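Local coordinates for protein shikimate dehydrogenase (NADP(+)) (Peptoclostridium difficile, PDB 5DZS) that probably catalyses the reversible NADPH-linked reduction of 3-dehydroshikimate to shikimate, a step on the route to chorismate and the aromatic amino acids, at residues G175-A181 with F203-L209; K119-G125 with I142-S148; N2-G8 with I55-T61. One frame throughout, in Å; residues are numbered along the deposited sequence.

Contact 1 (G175-A181 with F203-L209); sequences GDIILNA and FDILIDL
Asp176, Ile178 and Asn180 exchange backbone hydrogen bonds with the 203-209 segment, which runs parallel to them, in register from Ile177 with Ile205 to Asn180 with Asp208. Ile178 uses both its N-H and its C=O toward this one neighbour: N donates to Ile205 O at 3.0 Å and O accepts from Ile207 N. Asp176 O is gripped twice, by Ile205 N at 2.8 Å and by Asp204 N, which sits above the carbonyl plane. The closing bond, from Leu209 N to Asn180 O, is weak.

Polar side chains work at both ends. At one, Asn180 ND2 donates to Asp208 OD1 at 2.8 Å; the acceptor lies near the amide plane, yet the donor meets the carboxylate from above, the planes being 61° apart. Ile210 N also bonds that oxygen and Thr216 OG1 takes OD2, while Asn180 OD1 pairs with Thr182 OG1, so both groups are fixed in rotation. At the other end, Asp176 OD1 and Asp204 OD2 stand 3.9 Å apart, and a water donating to both probably eases their repulsion. The second oxygen of Asp176 accepts from Val120 N.

Nonpolar side chains meet on both faces of the pair. Ile178 CB lies over one face of the Phe203 ring, 4.0 Å from its centroid in a CH-pi contact, and the backbone N of Gly175 over the opposite face. With CG1 of Ile178 anti to the backbone N (chi1 -173°), its CG2 branch is turned to Leu206 CG. On the other face, Ile177 CG2 meets Ile207 CD1, and Leu179 CD1 packs on Ile207 CG2 at 3.9 Å.

Such neighbouring parallel strands, joined through helix 197-200, are typical of the beta-alpha-beta units of a Rossmann fold, and Leu209, just past the strand end, is predicted to bind NADP(+).

Contact 2 (K119-G125 with I142-S148); sequences KVAVILG and IEKLYVS
Tyr146 presents the edge of its ring to the 119-125 segment: Val120 CG1 lies in the ring plane, 4.0 Å from CE1, and Ala121 O also sits at the rim, near CD1. Val122 CG2 reaches CD1 obliquely at 3.9 Å. The CG of Tyr146 is anti to the carbonyl carbon (chi1 -56°), an orientation that carries the ring back along the sheet toward Val120.

Beside Val120, the CB of Lys144 rests against both methyl groups before the chain bends away. The opposite face carries Ala121, Ile123, Leu145 and Val147, and Ile142, from the loop before its strand, sets CD1 on Ala121 CB at 3.7 Å. Leu145 CD1 comes near that same methyl while meeting Ile123 CD1 at 4.0 Å. Ile142 also brings its CD1 close to Lys119 O, covering a carbonyl already gripped by two N-H groups: Glu143 N at 2.8 Å, in the carbonyl plane, and the more distant Lys144 N.

From there the parallel strands exchange bonds in regular alternation. Ala121 N donates to Lys144 O, Ala121 O accepts from Tyr146 N, and Ile123 pairs in the same way with Tyr146 and Ser148. The last bond, Gly125 N to Ser148 O at 2.9 Å, carries the pairing just beyond strand 120-124. The backbone angles of Gly125 (phi 104°, psi 165°) favour glycine, and a sulfate ion lies about 3 Å away at nearest atoms. Though probably from the crystallisation liquor, it is consistent with the glycine-rich turn that receives dinucleotide phosphates in Rossmann folds.

Helix 128-139 links the two strands as a beta-alpha-beta unit and covers the Ile123 and Leu145 face through Ala133 and Phe137, its Ser130 bonding Gly125 O; strand 163-166 flanks the pair beyond Tyr146, whose ring touches Ile163 and Ile165, and strand 177-180 lies along the other edge.

Contact 3 (N2-G8 with I55-T61); sequences NFFGLVG and IQGVNVT
Thr61, a predicted shikimate ligand, and Leu6 meet where two parallel strands of the substrate-binding domain end beside the probable active site. Thr61 CG2 lies 3.8 Å from Leu6 CD1, and the same leucine methyl presses on Asn59 CB, the two side chains crossing at about a right angle. Leu6 reaches both because its CG is anti to the backbone N (chi1 174°) and the branch then turns toward the neighbouring strand. Ser14, another predicted shikimate ligand, touches Leu6, and the side chain of Lys65, the predicted proton acceptor, is about 4 Å from that of Thr61.

The backbone bonds are firmest near this end. Thr61 N donates to Val7 O at 2.9 Å and Asn59 N to Gly5 O at 2.8 Å, with Val7 N returning a bond to Asn59 O. Farther back, Gly5 N to Gly57 O and Gln56 N to Phe3 O are both weak.

In the mixed sheet of this domain, strand 2-8 lies between strands 31-37 and 57-60, and strand 87-91, antiparallel, lies on the far side of 57-60. The amide of Asn59 is tied to three partners: OD1 bonds Tyr33 OH, while ND2 donates to Asn86 O and Ser243 OG, which holds the amide fixed.

At the opening of the pair, the Phe4 ring and the extended Gln56 chain run side by side, CZ 3.7 Å from Gln56 CD, with ring and amide planes 57° apart. The ring of Trp247, in helix 233-248, also meets that of Phe4. A water accepts from Asn2 ND2 and Phe3 N and, weakly, from Gln56 N. On the face away from Leu6, Val7 CG2 packs against Val58 CB at 4.1 Å. Nearer the start of both segments, Ile55 CD1 touches Phe3 CB at 3.9 Å.

From the N terminus, the chain first closes contact 3, where strand 2-8 receives strand 57-60 after a loop of 46 residues holding two helices and strand 31-37. Contact 2 then closes a shorter turn of chain around helix 128-139, and contact 1 follows across 21 residues that include helix 197-200. The three stand in series, none nested in or crossing another. Contacts 1 and 2 belong to one parallel sheet, in which strands 120-124 and 177-180 are neighbours, joined by backbone hydrogen bonds, among them those of Val122 and Leu124 with Leu179. Contact 3 lies in the separate mixed sheet of the substrate-binding domain, its centre about 29 Å from that of contact 1, with no touch between them.

Contact 1 (G175-A181 with F203-L209)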
loop_
_atom_site.group_PDB
_atom_site.type_symbol
_atom_site.label_atom_id
_atom_site.label_comp_id
_atom_site.label_asym_id
_atom_site.label_seq_id
_atom_site.Cartn_x
_atom_site.Cartn_y
_atom_site.Cartn_z
ATOM N N GLY B 175 -5.761 -32.222 -17.800
ATOM C CA GLY B 175 -5.208 -30.877 -17.918
ATOM C C GLY B 175 -3.767 -30.759 -17.474
ATOM O O GLY B 175 -3.111 -31.752 -17.165
ATOM N N ASP B 176 -3.281 -29.525 -17.447
ATOM C CA ASP B 176 -1.909 -29.230 -17.044
ATOM C C ASP B 176 -1.749 -29.104 -15.536
ATOM O O ASP B 176 -0.891 -29.748 -14.936
ATOM C CB ASP B 176 -1.463 -27.908 -17.677
ATOM C CG ASP B 176 -1.406 -27.980 -19.184
ATOM O OD1 ASP B 176 -0.476 -28.631 -19.697
ATOM O OD2 ASP B 176 -2.269 -27.370 -19.853
ATOM N N ILE B 177 -2.587 -28.265 -14.931
ATOM C CA ILE B 177 -2.481 -27.937 -13.515
ATOM C C ILE B 177 -3.714 -28.265 -12.689
ATOM O O ILE B 177 -4.845 -28.017 -13.113
ATOM C CB ILE B 177 -2.256 -26.412 -13.360
ATOM C CG1 ILE B 177 -0.926 -25.996 -13.997
ATOM C CG2 ILE B 177 -2.305 -25.991 -11.896
ATOM C CD1 ILE B 177 -0.810 -24.505 -14.242
ATOM N N ILE B 178 -3.487 -28.851 -11.520
ATOM C CA ILE B 178 -4.558 -29.062 -10.552
ATOM C C ILE B 178 -4.099 -28.387 -9.256
ATOM O O ILE B 178 -3.022 -28.685 -8.709
ATOM C CB ILE B 178 -4.969 -30.541 -10.388
ATOM C CG1 ILE B 178 -6.212 -30.651 -9.488
ATOM C CG2 ILE B 178 -3.818 -31.399 -9.878
ATOM C CD1 ILE B 178 -6.844 -32.031 -9.500
ATOM N N LEU B 179 -4.935 -27.477 -8.779
ATOM C CA LEU B 179 -4.632 -26.678 -7.597
ATOM C C LEU B 179 -5.638 -26.964 -6.482
ATOM O O LEU B 179 -6.869 -26.875 -6.685
ATOM C CB LEU B 179 -4.608 -25.209 -7.988
ATOM C CG LEU B 179 -4.239 -24.191 -6.886
ATOM C CD1 LEU B 179 -3.560 -22.966 -7.467
ATOM C CD2 LEU B 179 -5.447 -23.793 -6.054
ATOM N N ASN B 180 -5.113 -27.340 -5.321
ATOM C CA ASN B 180 -5.953 -27.608 -4.165
ATOM C C ASN B 180 -6.209 -26.364 -3.319
ATOM O O ASN B 180 -5.299 -25.873 -2.636
ATOM C CB ASN B 180 -5.322 -28.655 -3.253
ATOM C CG ASN B 180 -6.165 -28.911 -2.020
ATOM O OD1 ASN B 180 -7.391 -28.974 -2.103
ATOM N ND2 ASN B 180 -5.517 -29.035 -0.868
ATOM N N ALA B 181 -7.442 -25.873 -3.358
ATOM C CA ALA B 181 -7.865 -24.732 -2.544
ATOM C C ALA B 181 -8.841 -25.184 -1.441
ATOM O O ALA B 181 -9.540 -24.352 -0.868
ATOM C CB ALA B 181 -8.515 -23.666 -3.410
ATOM N N PHE B 203 -3.057 -35.013 -14.580
ATOM C CA PHE B 203 -2.465 -33.671 -14.558
ATOM C C PHE B 203 -0.951 -33.759 -14.487
ATOM O O PHE B 203 -0.412 -34.779 -14.065
ATOM C CB PHE B 203 -3.065 -32.835 -13.407
ATOM C CG PHE B 203 -4.521 -32.548 -13.609
ATOM C CD1 PHE B 203 -5.477 -33.489 -13.255
ATOM C CD2 PHE B 203 -4.935 -31.382 -14.235
ATOM C CE1 PHE B 203 -6.823 -33.257 -13.495
ATOM C CE2 PHE B 203 -6.276 -31.139 -14.468
ATOM C CZ PHE B 203 -7.222 -32.079 -14.100
ATOM N N ASP B 204 -0.282 -32.702 -14.942
ATOM C CA ASP B 204 1.185 -32.625 -14.952
ATOM C C ASP B 204 1.774 -31.898 -13.745
ATOM O O ASP B 204 2.879 -32.222 -13.303
ATOM C CB ASP B 204 1.665 -31.885 -16.207
ATOM C CG ASP B 204 1.385 -32.641 -17.486
ATOM O OD1 ASP B 204 1.329 -33.891 -17.465
ATOM O OD2 ASP B 204 1.246 -31.975 -18.532
ATOM N N ILE B 205 1.035 -30.919 -13.223
ATOM C CA ILE B 205 1.517 -30.079 -12.119
ATOM C C ILE B 205 0.481 -30.016 -11.005
ATOM O O ILE B 205 -0.703 -29.799 -11.274
ATOM C CB ILE B 205 1.777 -28.642 -12.619
ATOM C CG1 ILE B 205 2.754 -28.663 -13.812
ATOM C CG2 ILE B 205 2.291 -27.757 -11.489
ATOM C CD1 ILE B 205 2.895 -27.330 -14.517
ATOM N N LEU B 206 0.917 -30.271 -9.775
ATOM C CA LEU B 206 0.048 -30.166 -8.614
ATOM C C LEU B 206 0.476 -28.994 -7.757
ATOM O O LEU B 206 1.649 -28.872 -7.410
ATOM C CB LEU B 206 0.086 -31.413 -7.729
ATOM C CG LEU B 206 -0.668 -32.660 -8.165
ATOM C CD1 LEU B 206 0.016 -33.298 -9.359
ATOM C CD2 LEU B 206 -0.734 -33.631 -6.993
ATOM N N ILE B 207 -0.474 -28.138 -7.405
ATOM C CA ILE B 207 -0.194 -27.026 -6.512
ATOM C C ILE B 207 -1.092 -27.173 -5.298
ATOM O O ILE B 207 -2.311 -27.252 -5.426
ATOM C CB ILE B 207 -0.437 -25.663 -7.189
ATOM C CG1 ILE B 207 0.488 -25.531 -8.409
ATOM C CG2 ILE B 207 -0.211 -24.525 -6.195
ATOM C CD1 ILE B 207 0.214 -24.315 -9.260
ATOM N N ASP B 208 -0.492 -27.231 -4.117
ATOM C CA ASP B 208 -1.284 -27.346 -2.895
ATOM C C ASP B 208 -1.078 -26.091 -2.061
ATOM O O ASP B 208 0.040 -25.780 -1.701
ATOM C CB ASP B 208 -0.869 -28.601 -2.111
ATOM C CG ASP B 208 -1.898 -29.005 -1.055
ATOM O OD1 ASP B 208 -2.849 -28.226 -0.795
ATOM O OD2 ASP B 208 -1.764 -30.119 -0.505
ATOM N N LEU B 209 -2.151 -25.369 -1.760
ATOM C CA LEU B 209 -2.015 -24.151 -0.958
ATOM C C LEU B 209 -1.771 -24.471 0.509
ATOM O O LEU B 209 -1.353 -23.599 1.283
ATOM C CB LEU B 209 -3.221 -23.231 -1.130
ATOM C CG LEU B 209 -3.500 -22.771 -2.566
ATOM C CD1 LEU B 209 -4.602 -21.720 -2.607
ATOM C CD2 LEU B 209 -2.237 -22.263 -3.255
HETATM O O HOH W 1 2.037 -29.056 -18.434
#

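Contact 2 (K119-G125 with I142-S148)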
loop_
_atom_site.group_PDB
_atom_site.type_symbol
_atom_site.label_atom_id
_atom_site.label_comp_id
_atom_site.label_asym_id
_atom_site.label_seq_id
_atom_site.Cartn_x
_atom_site.Cartn_y
_atom_site.Cartn_z
ATOM N N LYS B 119 -2.754 -22.731 -20.811
ATOM C CA LYS B 119 -2.876 -24.054 -20.199
ATOM C C LYS B 119 -4.292 -24.378 -19.728
ATOM O O LYS B 119 -5.203 -23.559 -19.832
ATOM C CB LYS B 119 -1.871 -24.195 -19.066
ATOM C CG LYS B 119 -0.446 -24.182 -19.581
ATOM C CD LYS B 119 0.554 -24.488 -18.492
ATOM C CE LYS B 119 1.963 -24.490 -19.067
ATOM N NZ LYS B 119 2.994 -24.635 -18.004
ATOM N N VAL B 120 -4.466 -25.607 -19.256
ATOM C CA VAL B 120 -5.744 -26.077 -18.736
ATOM C C VAL B 120 -5.520 -26.326 -17.256
ATOM O O VAL B 120 -4.569 -27.014 -16.877
ATOM C CB VAL B 120 -6.204 -27.390 -19.414
ATOM C CG1 VAL B 120 -7.525 -27.873 -18.818
ATOM C CG2 VAL B 120 -6.333 -27.204 -20.920
ATOM N N ALA B 121 -6.376 -25.750 -16.416
ATOM C CA ALA B 121 -6.242 -25.913 -14.970
ATOM C C ALA B 121 -7.567 -26.199 -14.304
ATOM O O ALA B 121 -8.641 -25.813 -14.791
ATOM C CB ALA B 121 -5.609 -24.675 -14.347
ATOM N N VAL B 122 -7.469 -26.886 -13.174
ATOM C CA VAL B 122 -8.604 -27.199 -12.350
ATOM C C VAL B 122 -8.299 -26.701 -10.948
ATOM O O VAL B 122 -7.215 -26.954 -10.417
ATOM C CB VAL B 122 -8.868 -28.711 -12.276
ATOM C CG1 VAL B 122 -9.929 -29.032 -11.223
ATOM C CG2 VAL B 122 -9.280 -29.228 -13.637
ATOM N N ILE B 123 -9.246 -25.966 -10.377
ATOM C CA ILE B 123 -9.156 -25.528 -8.987
ATOM C C ILE B 123 -10.103 -26.402 -8.177
ATOM O O ILE B 123 -11.280 -26.555 -8.536
ATOM C CB ILE B 123 -9.603 -24.071 -8.790
ATOM C CG1 ILE B 123 -8.654 -23.114 -9.520
ATOM C CG2 ILE B 123 -9.656 -23.740 -7.293
ATOM C CD1 ILE B 123 -9.183 -21.702 -9.650
ATOM N N LEU B 124 -9.596 -26.976 -7.092
ATOM C CA LEU B 124 -10.408 -27.772 -6.194
ATOM C C LEU B 124 -10.904 -26.896 -5.056
ATOM O O LEU B 124 -10.090 -26.346 -4.292
ATOM C CB LEU B 124 -9.598 -28.917 -5.599
ATOM C CG LEU B 124 -8.910 -29.860 -6.575
ATOM C CD1 LEU B 124 -8.061 -30.849 -5.797
ATOM C CD2 LEU B 124 -9.949 -30.553 -7.445
ATOM N N GLY B 125 -12.228 -26.765 -4.949
ATOM C CA GLY B 125 -12.849 -25.992 -3.880
ATOM C C GLY B 125 -13.370 -24.640 -4.312
ATOM O O GLY B 125 -13.016 -24.135 -5.383
ATOM N N ILE B 142 -5.040 -18.232 -18.921
ATOM C CA ILE B 142 -5.358 -19.646 -18.859
ATOM C C ILE B 142 -6.314 -19.923 -20.023
ATOM O O ILE B 142 -7.204 -19.114 -20.310
ATOM C CB ILE B 142 -6.016 -20.011 -17.495
ATOM C CG1 ILE B 142 -6.107 -21.526 -17.289
ATOM C CG2 ILE B 142 -7.387 -19.361 -17.353
ATOM C CD1 ILE B 142 -4.788 -22.178 -16.942
ATOM N N GLU B 143 -6.115 -21.039 -20.711
ATOM C CA GLU B 143 -6.963 -21.386 -21.850
ATOM C C GLU B 143 -8.315 -21.923 -21.384
ATOM O O GLU B 143 -9.366 -21.479 -21.850
ATOM C CB GLU B 143 -6.260 -22.423 -22.736
ATOM C CG GLU B 143 -7.064 -22.866 -23.953
ATOM C CD GLU B 143 -7.339 -21.734 -24.928
ATOM O OE1 GLU B 143 -6.480 -20.832 -25.077
ATOM O OE2 GLU B 143 -8.415 -21.755 -25.561
ATOM N N LYS B 144 -8.272 -22.869 -20.449
ATOM C CA LYS B 144 -9.468 -23.529 -19.942
ATOM C C LYS B 144 -9.367 -23.599 -18.422
ATOM O O LYS B 144 -8.357 -24.059 -17.913
ATOM C CB LYS B 144 -9.508 -24.951 -20.509
ATOM C CG LYS B 144 -10.789 -25.740 -20.283
ATOM C CD LYS B 144 -11.911 -25.290 -21.203
ATOM C CE LYS B 144 -13.054 -26.291 -21.182
ATOM N NZ LYS B 144 -14.197 -25.879 -22.035
ATOM N N LEU B 145 -10.403 -23.149 -17.713
ATOM C CA LEU B 145 -10.419 -23.186 -16.237
ATOM C C LEU B 145 -11.685 -23.831 -15.669
ATOM O O LEU B 145 -12.809 -23.409 -15.979
ATOM C CB LEU B 145 -10.286 -21.775 -15.657
ATOM C CG LEU B 145 -10.244 -21.704 -14.124
ATOM C CD1 LEU B 145 -9.031 -22.445 -13.570
ATOM C CD2 LEU B 145 -10.249 -20.265 -13.642
ATOM N N TYR B 146 -11.494 -24.859 -14.843
ATOM C CA TYR B 146 -12.589 -25.529 -14.157
ATOM C C TYR B 146 -12.436 -25.290 -12.654
ATOM O O TYR B 146 -11.322 -25.171 -12.150
ATOM C CB TYR B 146 -12.549 -27.041 -14.367
ATOM C CG TYR B 146 -12.560 -27.553 -15.799
ATOM C CD1 TYR B 146 -11.372 -27.708 -16.507
ATOM C CD2 TYR B 146 -13.741 -27.959 -16.408
ATOM C CE1 TYR B 146 -11.361 -28.203 -17.803
ATOM C CE2 TYR B 146 -13.742 -28.465 -17.703
ATOM C CZ TYR B 146 -12.551 -28.580 -18.392
ATOM O OH TYR B 146 -12.553 -29.083 -19.677
ATOM N N VAL B 147 -13.559 -25.223 -11.952
ATOM C CA VAL B 147 -13.567 -25.132 -10.494
ATOM C C VAL B 147 -14.457 -26.280 -10.040
ATOM O O VAL B 147 -15.617 -26.358 -10.451
ATOM C CB VAL B 147 -14.113 -23.791 -9.981
ATOM C CG1 VAL B 147 -14.159 -23.787 -8.461
ATOM C CG2 VAL B 147 -13.254 -22.646 -10.489
ATOM N N SER B 148 -13.906 -27.184 -9.234
ATOM C CA SER B 148 -14.645 -28.367 -8.768
ATOM C C SER B 148 -15.222 -28.192 -7.370
ATOM O O SER B 148 -14.533 -27.741 -6.460
ATOM C CB SER B 148 -13.734 -29.594 -8.787
ATOM O OG SER B 148 -14.481 -30.778 -8.565
#

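Contact 3 (N2-G8 with I55-T61)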
loop_
_atom_site.group_PDB
_atom_site.type_symbol
_atom_site.label_atom_id
_atom_site.label_comp_id
_atom_site.label_asym_id
_atom_site.label_seq_id
_atom_site.Cartn_x
_atom_site.Cartn_y
_atom_site.Cartn_z
ATOM N N ASN B 2 3.030 -3.275 19.385
ATOM C CA ASN B 2 1.753 -3.415 18.721
ATOM C C ASN B 2 1.403 -4.897 18.595
ATOM O O ASN B 2 2.289 -5.752 18.500
ATOM C CB ASN B 2 1.713 -2.741 17.375
ATOM C CG ASN B 2 1.606 -1.241 17.516
ATOM O OD1 ASN B 2 2.601 -0.522 17.376
ATOM N ND2 ASN B 2 0.438 -0.769 17.890
ATOM N N PHE B 3 0.114 -5.171 18.572
ATOM C CA PHE B 3 -0.433 -6.526 18.509
ATOM C C PHE B 3 -1.141 -6.825 17.194
ATOM O O PHE B 3 -1.844 -5.970 16.634
ATOM C CB PHE B 3 -1.441 -6.804 19.646
ATOM C CG PHE B 3 -0.865 -6.839 21.050
ATOM C CD1 PHE B 3 0.478 -6.954 21.298
ATOM C CD2 PHE B 3 -1.735 -6.890 22.151
ATOM C CE1 PHE B 3 0.959 -7.050 22.626
ATOM C CE2 PHE B 3 -1.261 -6.967 23.445
ATOM C CZ PHE B 3 0.085 -7.080 23.684
ATOM N N PHE B 4 -0.966 -8.065 16.759
ATOM C CA PHE B 4 -1.496 -8.587 15.504
ATOM C C PHE B 4 -1.897 -10.041 15.725
ATOM O O PHE B 4 -1.491 -10.671 16.719
ATOM C CB PHE B 4 -0.408 -8.567 14.410
ATOM C CG PHE B 4 0.155 -7.209 14.133
ATOM C CD1 PHE B 4 1.168 -6.673 14.893
ATOM C CD2 PHE B 4 -0.364 -6.442 13.096
ATOM C CE1 PHE B 4 1.639 -5.405 14.621
ATOM C CE2 PHE B 4 0.100 -5.186 12.832
ATOM C CZ PHE B 4 1.111 -4.667 13.587
ATOM N N GLY B 5 -2.644 -10.610 14.791
ATOM C CA GLY B 5 -2.922 -12.021 14.883
ATOM C C GLY B 5 -3.679 -12.579 13.723
ATOM O O GLY B 5 -3.945 -11.873 12.736
ATOM N N LEU B 6 -4.032 -13.845 13.862
ATOM C CA LEU B 6 -4.718 -14.612 12.839
ATOM C C LEU B 6 -6.081 -15.043 13.343
ATOM O O LEU B 6 -6.181 -15.717 14.374
ATOM C CB LEU B 6 -3.896 -15.854 12.475
ATOM C CG LEU B 6 -4.540 -16.851 11.503
ATOM C CD1 LEU B 6 -4.827 -16.226 10.155
ATOM C CD2 LEU B 6 -3.687 -18.099 11.374
ATOM N N VAL B 7 -7.129 -14.663 12.599
ATOM C CA VAL B 7 -8.497 -15.003 12.949
ATOM C C VAL B 7 -8.999 -16.181 12.114
ATOM O O VAL B 7 -8.949 -16.142 10.879
ATOM C CB VAL B 7 -9.420 -13.800 12.735
ATOM C CG1 VAL B 7 -10.893 -14.184 12.924
ATOM C CG2 VAL B 7 -9.031 -12.654 13.678
ATOM N N GLY B 8 -9.485 -17.217 12.786
ATOM C CA GLY B 8 -10.026 -18.398 12.108
ATOM C C GLY B 8 -10.740 -19.238 13.130
ATOM O O GLY B 8 -10.721 -18.921 14.309
ATOM N N ILE B 55 -5.918 -3.504 18.321
ATOM C CA ILE B 55 -5.194 -4.532 17.588
ATOM C C ILE B 55 -4.933 -3.962 16.196
ATOM O O ILE B 55 -5.857 -3.736 15.437
ATOM C CB ILE B 55 -5.965 -5.855 17.536
ATOM C CG1 ILE B 55 -6.440 -6.285 18.940
ATOM C CG2 ILE B 55 -5.140 -6.925 16.841
ATOM C CD1 ILE B 55 -5.325 -6.487 19.948
ATOM N N GLN B 56 -3.669 -3.707 15.859
ATOM C CA GLN B 56 -3.362 -2.976 14.630
ATOM C C GLN B 56 -3.752 -3.698 13.363
ATOM O O GLN B 56 -4.143 -3.066 12.363
ATOM C CB GLN B 56 -1.870 -2.602 14.592
ATOM C CG GLN B 56 -1.506 -1.716 13.428
ATOM C CD GLN B 56 -0.102 -1.205 13.483
ATOM O OE1 GLN B 56 0.438 -0.894 14.555
ATOM N NE2 GLN B 56 0.504 -1.077 12.306
ATOM N N GLY B 57 -3.575 -4.996 13.352
ATOM C CA GLY B 57 -3.923 -5.760 12.161
ATOM C C GLY B 57 -4.205 -7.203 12.439
ATOM O O GLY B 57 -3.612 -7.774 13.372
ATOM N N VAL B 58 -5.037 -7.822 11.608
ATOM C CA VAL B 58 -5.239 -9.251 11.707
ATOM C C VAL B 58 -5.277 -9.849 10.327
ATOM O O VAL B 58 -5.665 -9.174 9.349
ATOM C CB VAL B 58 -6.508 -9.698 12.471
ATOM C CG1 VAL B 58 -6.467 -9.182 13.904
ATOM C CG2 VAL B 58 -7.768 -9.251 11.784
ATOM N N ASN B 59 -4.841 -11.085 10.221
ATOM C CA ASN B 59 -5.147 -11.885 9.064
ATOM C C ASN B 59 -6.433 -12.641 9.330
ATOM O O ASN B 59 -6.807 -12.874 10.480
ATOM C CB ASN B 59 -4.021 -12.860 8.775
ATOM C CG ASN B 59 -2.782 -12.174 8.271
ATOM O OD1 ASN B 59 -1.718 -12.268 8.883
ATOM N ND2 ASN B 59 -2.902 -11.474 7.161
ATOM N N VAL B 60 -7.093 -13.054 8.237
ATOM C CA VAL B 60 -8.347 -13.806 8.334
ATOM C C VAL B 60 -8.168 -15.031 7.465
ATOM O O VAL B 60 -7.718 -14.944 6.283
ATOM C CB VAL B 60 -9.555 -12.968 7.852
ATOM C CG1 VAL B 60 -10.865 -13.717 8.043
ATOM C CG2 VAL B 60 -9.625 -11.658 8.588
ATOM N N THR B 61 -8.506 -16.170 8.019
ATOM C CA THR B 61 -8.464 -17.417 7.276
ATOM C C THR B 61 -9.832 -18.113 7.310
ATOM O O THR B 61 -10.880 -17.520 7.666
ATOM C CB THR B 61 -7.282 -18.300 7.705
ATOM O OG1 THR B 61 -7.145 -19.425 6.806
ATOM C CG2 THR B 61 -7.431 -18.775 9.111
HETATM O O HOH W 2 -1.531 -2.823 18.375
#